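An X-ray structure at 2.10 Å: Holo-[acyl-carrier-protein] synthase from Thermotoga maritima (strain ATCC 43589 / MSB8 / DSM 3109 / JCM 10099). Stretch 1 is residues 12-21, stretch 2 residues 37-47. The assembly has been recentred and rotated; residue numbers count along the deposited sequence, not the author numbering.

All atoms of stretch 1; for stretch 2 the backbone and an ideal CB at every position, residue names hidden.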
# COMPACT_ATOMS: atom_id res chain seq x y z
N VAL A 12 13.74 11.94 -15.54
CA VAL A 12 14.44 11.00 -16.43
C VAL A 12 15.63 11.64 -17.13
O VAL A 12 16.73 11.07 -17.14
CB VAL A 12 13.47 10.38 -17.47
CG1 VAL A 12 14.23 9.61 -18.55
CG2 VAL A 12 12.45 9.48 -16.79
N GLU A 13 15.42 12.83 -17.69
CA GLU A 13 16.44 13.54 -18.48
C GLU A 13 17.74 13.81 -17.72
O GLU A 13 18.81 13.85 -18.32
CB GLU A 13 15.87 14.86 -19.03
CG GLU A 13 16.61 15.40 -20.25
CD GLU A 13 16.19 16.81 -20.63
OE1 GLU A 13 15.79 17.01 -21.79
OE2 GLU A 13 16.25 17.70 -19.76
N ARG A 14 17.64 13.99 -16.41
CA ARG A 14 18.82 14.29 -15.59
C ARG A 14 19.52 13.05 -15.02
O ARG A 14 20.48 13.17 -14.25
CB ARG A 14 18.48 15.31 -14.49
CG ARG A 14 18.34 16.73 -15.02
CD ARG A 14 18.37 17.77 -13.90
NE ARG A 14 17.07 17.92 -13.25
CZ ARG A 14 16.75 17.40 -12.06
NH1 ARG A 14 15.55 17.61 -11.56
NH2 ARG A 14 17.64 16.68 -11.38
N VAL A 15 19.05 11.86 -15.42
CA VAL A 15 19.71 10.60 -15.06
C VAL A 15 20.66 10.18 -16.19
O VAL A 15 20.23 9.96 -17.32
CB VAL A 15 18.69 9.47 -14.80
CG1 VAL A 15 19.40 8.16 -14.48
CG2 VAL A 15 17.75 9.84 -13.66
N PRO A 16 21.97 10.09 -15.88
CA PRO A 16 22.95 9.69 -16.90
C PRO A 16 22.89 8.20 -17.21
O PRO A 16 22.69 7.38 -16.30
CB PRO A 16 24.31 10.02 -16.24
CG PRO A 16 23.99 10.89 -15.07
CD PRO A 16 22.63 10.46 -14.62
N GLU A 17 23.05 7.86 -18.48
CA GLU A 17 23.06 6.47 -18.95
C GLU A 17 24.28 5.72 -18.43
O GLU A 17 24.26 4.49 -18.32
CB GLU A 17 23.03 6.44 -20.48
CG GLU A 17 22.51 5.15 -21.09
CD GLU A 17 22.38 5.21 -22.61
OE1 GLU A 17 22.78 4.23 -23.28
OE2 GLU A 17 21.89 6.23 -23.13
N LYS A 18 25.34 6.46 -18.09
CA LYS A 18 26.58 5.91 -17.55
C LYS A 18 26.42 5.29 -16.16
O LYS A 18 27.30 4.57 -15.69
CB LYS A 18 27.68 6.98 -17.53
CG LYS A 18 28.21 7.38 -18.90
CD LYS A 18 29.15 8.58 -18.79
CE LYS A 18 29.65 9.00 -20.16
NZ LYS A 18 30.57 10.17 -20.08
N PHE A 19 25.29 5.58 -15.51
CA PHE A 19 24.97 5.02 -14.19
C PHE A 19 24.64 3.53 -14.25
O PHE A 19 24.65 2.85 -13.22
CB PHE A 19 23.82 5.79 -13.54
CG PHE A 19 24.24 7.07 -12.85
CD1 PHE A 19 23.33 7.75 -12.04
CD2 PHE A 19 25.53 7.57 -12.98
CE1 PHE A 19 23.70 8.92 -11.39
CE2 PHE A 19 25.90 8.74 -12.34
CZ PHE A 19 24.99 9.42 -11.54
N ALA A 20 24.35 3.04 -15.46
CA ALA A 20 24.03 1.63 -15.70
C ALA A 20 25.06 0.67 -15.11
O ALA A 20 24.71 -0.37 -14.56
CB ALA A 20 23.88 1.38 -17.20
N GLU A 21 26.34 1.04 -15.23
CA GLU A 21 27.44 0.21 -14.75
C GLU A 21 27.51 0.13 -13.22
O GLU A 21 28.01 -0.85 -12.67
CB GLU A 21 28.77 0.72 -15.32
CG GLU A 21 28.83 0.71 -16.85
CD GLU A 21 30.03 1.46 -17.40
OE1 GLU A 21 31.17 1.17 -16.99
OE2 GLU A 21 29.83 2.34 -18.27
N UNK A 37 14.31 2.29 -25.26
CA UNK A 37 14.48 3.52 -24.49
C UNK A 37 15.39 3.26 -23.29
O UNK A 37 14.94 2.85 -22.22
CB UNK A 37 13.13 4.06 -24.03
N UNK A 38 16.68 3.52 -23.50
CA UNK A 38 17.73 3.17 -22.54
C UNK A 38 17.74 4.07 -21.31
O UNK A 38 17.89 3.59 -20.18
CB UNK A 38 19.10 3.23 -23.22
N UNK A 39 17.57 5.38 -21.53
CA UNK A 39 17.61 6.36 -20.44
C UNK A 39 16.43 6.18 -19.48
O UNK A 39 16.59 6.34 -18.27
CB UNK A 39 17.61 7.78 -21.01
N UNK A 40 15.27 5.85 -20.03
CA UNK A 40 14.08 5.55 -19.24
C UNK A 40 14.27 4.32 -18.36
O UNK A 40 13.86 4.32 -17.20
CB UNK A 40 12.88 5.34 -20.16
N UNK A 41 14.88 3.29 -18.93
CA UNK A 41 15.10 2.03 -18.22
C UNK A 41 15.97 2.24 -16.99
O UNK A 41 15.64 1.75 -15.90
CB UNK A 41 15.74 1.00 -19.15
N UNK A 42 17.06 2.98 -17.16
CA UNK A 42 18.00 3.28 -16.08
C UNK A 42 17.34 4.12 -15.00
O UNK A 42 17.48 3.83 -13.81
CB UNK A 42 19.23 4.00 -16.63
N UNK A 43 16.62 5.15 -15.43
CA UNK A 43 15.89 6.02 -14.52
C UNK A 43 14.87 5.22 -13.69
O UNK A 43 14.78 5.40 -12.48
CB UNK A 43 15.19 7.13 -15.30
N UNK A 44 14.14 4.34 -14.37
CA UNK A 44 13.15 3.49 -13.72
C UNK A 44 13.73 2.53 -12.70
O UNK A 44 13.18 2.36 -11.61
CB UNK A 44 12.39 2.69 -14.78
N UNK A 45 14.86 1.90 -13.04
CA UNK A 45 15.54 0.97 -12.14
C UNK A 45 16.16 1.67 -10.94
O UNK A 45 16.17 1.13 -9.83
CB UNK A 45 16.62 0.20 -12.90
N UNK A 46 16.68 2.88 -11.15
CA UNK A 46 17.19 3.70 -10.06
C UNK A 46 16.07 4.05 -9.08
O UNK A 46 16.24 3.93 -7.87
CB UNK A 46 17.84 4.97 -10.61
N UNK A 47 14.92 4.46 -9.63
CA UNK A 47 13.75 4.82 -8.84
C UNK A 47 13.20 3.63 -8.04
O UNK A 47 12.86 3.78 -6.87
CB UNK A 47 12.66 5.38 -9.76

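Position 37 precedes the helix, and nothing of stretch 1 lies within 5.5 Å of its ideal CB, so many side chains would do. It is Arg-37, the N-cap residue, whose side chain extends out from the start of the helix.

Position 38 points its CA-to-CB bond toward stretch 1, with the ideal CB 3.8 Å from Glu-17 OE1. A carboxylate so near favours a donor, whether lysine, arginine or a short polar residue. Arg-38 is deposited; its NE gives a hydrogen bond to Glu-17 OE1 at 3.0 Å, within a salt bridge.

At position 39 the bond runs sideways, but acceptors are near: the ideal CB is 5.0 Å from both Val-15 O and Glu-17 OE2. A long donor with an apolar stem would suit, since Val-12 CG1 is also 4.6 Å away. Arg-39 has a nearly extended chain, chi1 to chi3 all t, that carries its end nearer. Arg-39 NE donates to Val-15 O at 3.1 Å. Glu-13 O lies over one face of the guanidinium, 3.0 Å from Arg-39 NH2, too poorly angled for a hydrogen bond.

Position 40 points away, with Val-12 CG1 4.8 Å from the ideal CB; a polar residue with an aliphatic stem is reasonable. Glu-40 brings its CG to 4.2 Å from Val-12 CG1, while Glu-40 OE1 and OE2 accept from Arg-37 NE and NH1 at 2.7 and 2.9 Å, respectively, in a salt bridge.

Position 41 is out of reach, and stretch 1 sets no rule; Phe-41 is deposited.

Position 42 faces a largely apolar surface made by Val-15, Phe-19 and Ala-20, with leucine, isoleucine or methionine all plausible. Ile-42 sets CG2 4.0 Å from Val-15 CG1 and sends CD1 to 3.6 Å from Ala-20 CB.

At position 43 the ideal CB already sits 3.9 Å from Val-12 CG2 and 4.1 Å from Val-15 CG2. Little space remains in that direction, so a small apolar residue fits best. Ala-43 packs its CB against both valines.

Position 44 points sideways and meets nothing of stretch 1, though an ideal CB would be crowded by the backbone O of Glu-40 at 3.3 Å, so glycine suits, or at most something small; the residue is Gly-44.

Position 45 is out of reach and unconstrained here; Arg-45 bonds elsewhere in the structure.

Position 46 points toward stretch 1, but its ideal CB is 5.3 Å from Val-15 CG1, suiting a large apolar or aromatic group. Phe-46 CE2 comes to 4.4 Å from Phe-19 CD1, the rings meeting obliquely.

Position 47 is out of reach and stretch 1 sets no rule; Ala-47 is deposited.

Stretch 2, residues 37-47: RRREFIAGRFA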
# COMPACT_ATOMS: atom_id res chain seq x y z
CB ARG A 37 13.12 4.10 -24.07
CG ARG A 37 12.35 4.71 -25.24
CD ARG A 37 10.85 4.73 -25.00
NE ARG A 37 10.44 5.74 -24.03
CZ ARG A 37 10.25 7.03 -24.31
NH1 ARG A 37 9.88 7.87 -23.35
NH2 ARG A 37 10.44 7.49 -25.54
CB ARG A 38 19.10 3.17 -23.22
CG ARG A 38 19.25 2.13 -24.31
CD ARG A 38 20.55 2.27 -25.07
NE ARG A 38 21.68 1.66 -24.37
CZ ARG A 38 21.98 0.36 -24.39
NH1 ARG A 38 23.03 -0.09 -23.72
NH2 ARG A 38 21.23 -0.49 -25.09
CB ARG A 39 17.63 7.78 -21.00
CG ARG A 39 18.34 8.78 -20.11
CD ARG A 39 18.60 10.08 -20.84
NE ARG A 39 19.67 10.85 -20.21
CZ ARG A 39 20.04 12.07 -20.58
NH1 ARG A 39 19.42 12.69 -21.57
NH2 ARG A 39 21.03 12.68 -19.94
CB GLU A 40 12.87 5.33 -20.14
CG GLU A 40 12.19 6.61 -20.60
CD GLU A 40 10.70 6.39 -20.82
OE1 GLU A 40 10.32 5.34 -21.37
OE2 GLU A 40 9.92 7.29 -20.46
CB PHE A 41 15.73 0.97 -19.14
CG PHE A 41 15.89 -0.37 -18.48
CD1 PHE A 41 14.83 -1.26 -18.41
CD2 PHE A 41 17.11 -0.74 -17.93
CE1 PHE A 41 14.98 -2.50 -17.81
CE2 PHE A 41 17.27 -1.98 -17.32
CZ PHE A 41 16.20 -2.86 -17.26
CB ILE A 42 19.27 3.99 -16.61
CG1 ILE A 42 20.02 3.11 -17.62
CG2 ILE A 42 20.19 4.41 -15.46
CD1 ILE A 42 20.29 1.70 -17.15
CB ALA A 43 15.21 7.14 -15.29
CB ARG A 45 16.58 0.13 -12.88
CG ARG A 45 16.12 -1.28 -13.23
CD ARG A 45 14.83 -1.27 -14.05
NE ARG A 45 14.24 -2.59 -14.19
CZ ARG A 45 13.05 -2.83 -14.72
NH1 ARG A 45 12.29 -1.82 -15.15
NH2 ARG A 45 12.59 -4.07 -14.81
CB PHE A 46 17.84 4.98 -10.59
CG PHE A 46 18.80 5.62 -9.61
CD1 PHE A 46 18.34 6.49 -8.63
CD2 PHE A 46 20.16 5.34 -9.67
CE1 PHE A 46 19.22 7.07 -7.73
CE2 PHE A 46 21.05 5.92 -8.78
CZ PHE A 46 20.57 6.79 -7.80
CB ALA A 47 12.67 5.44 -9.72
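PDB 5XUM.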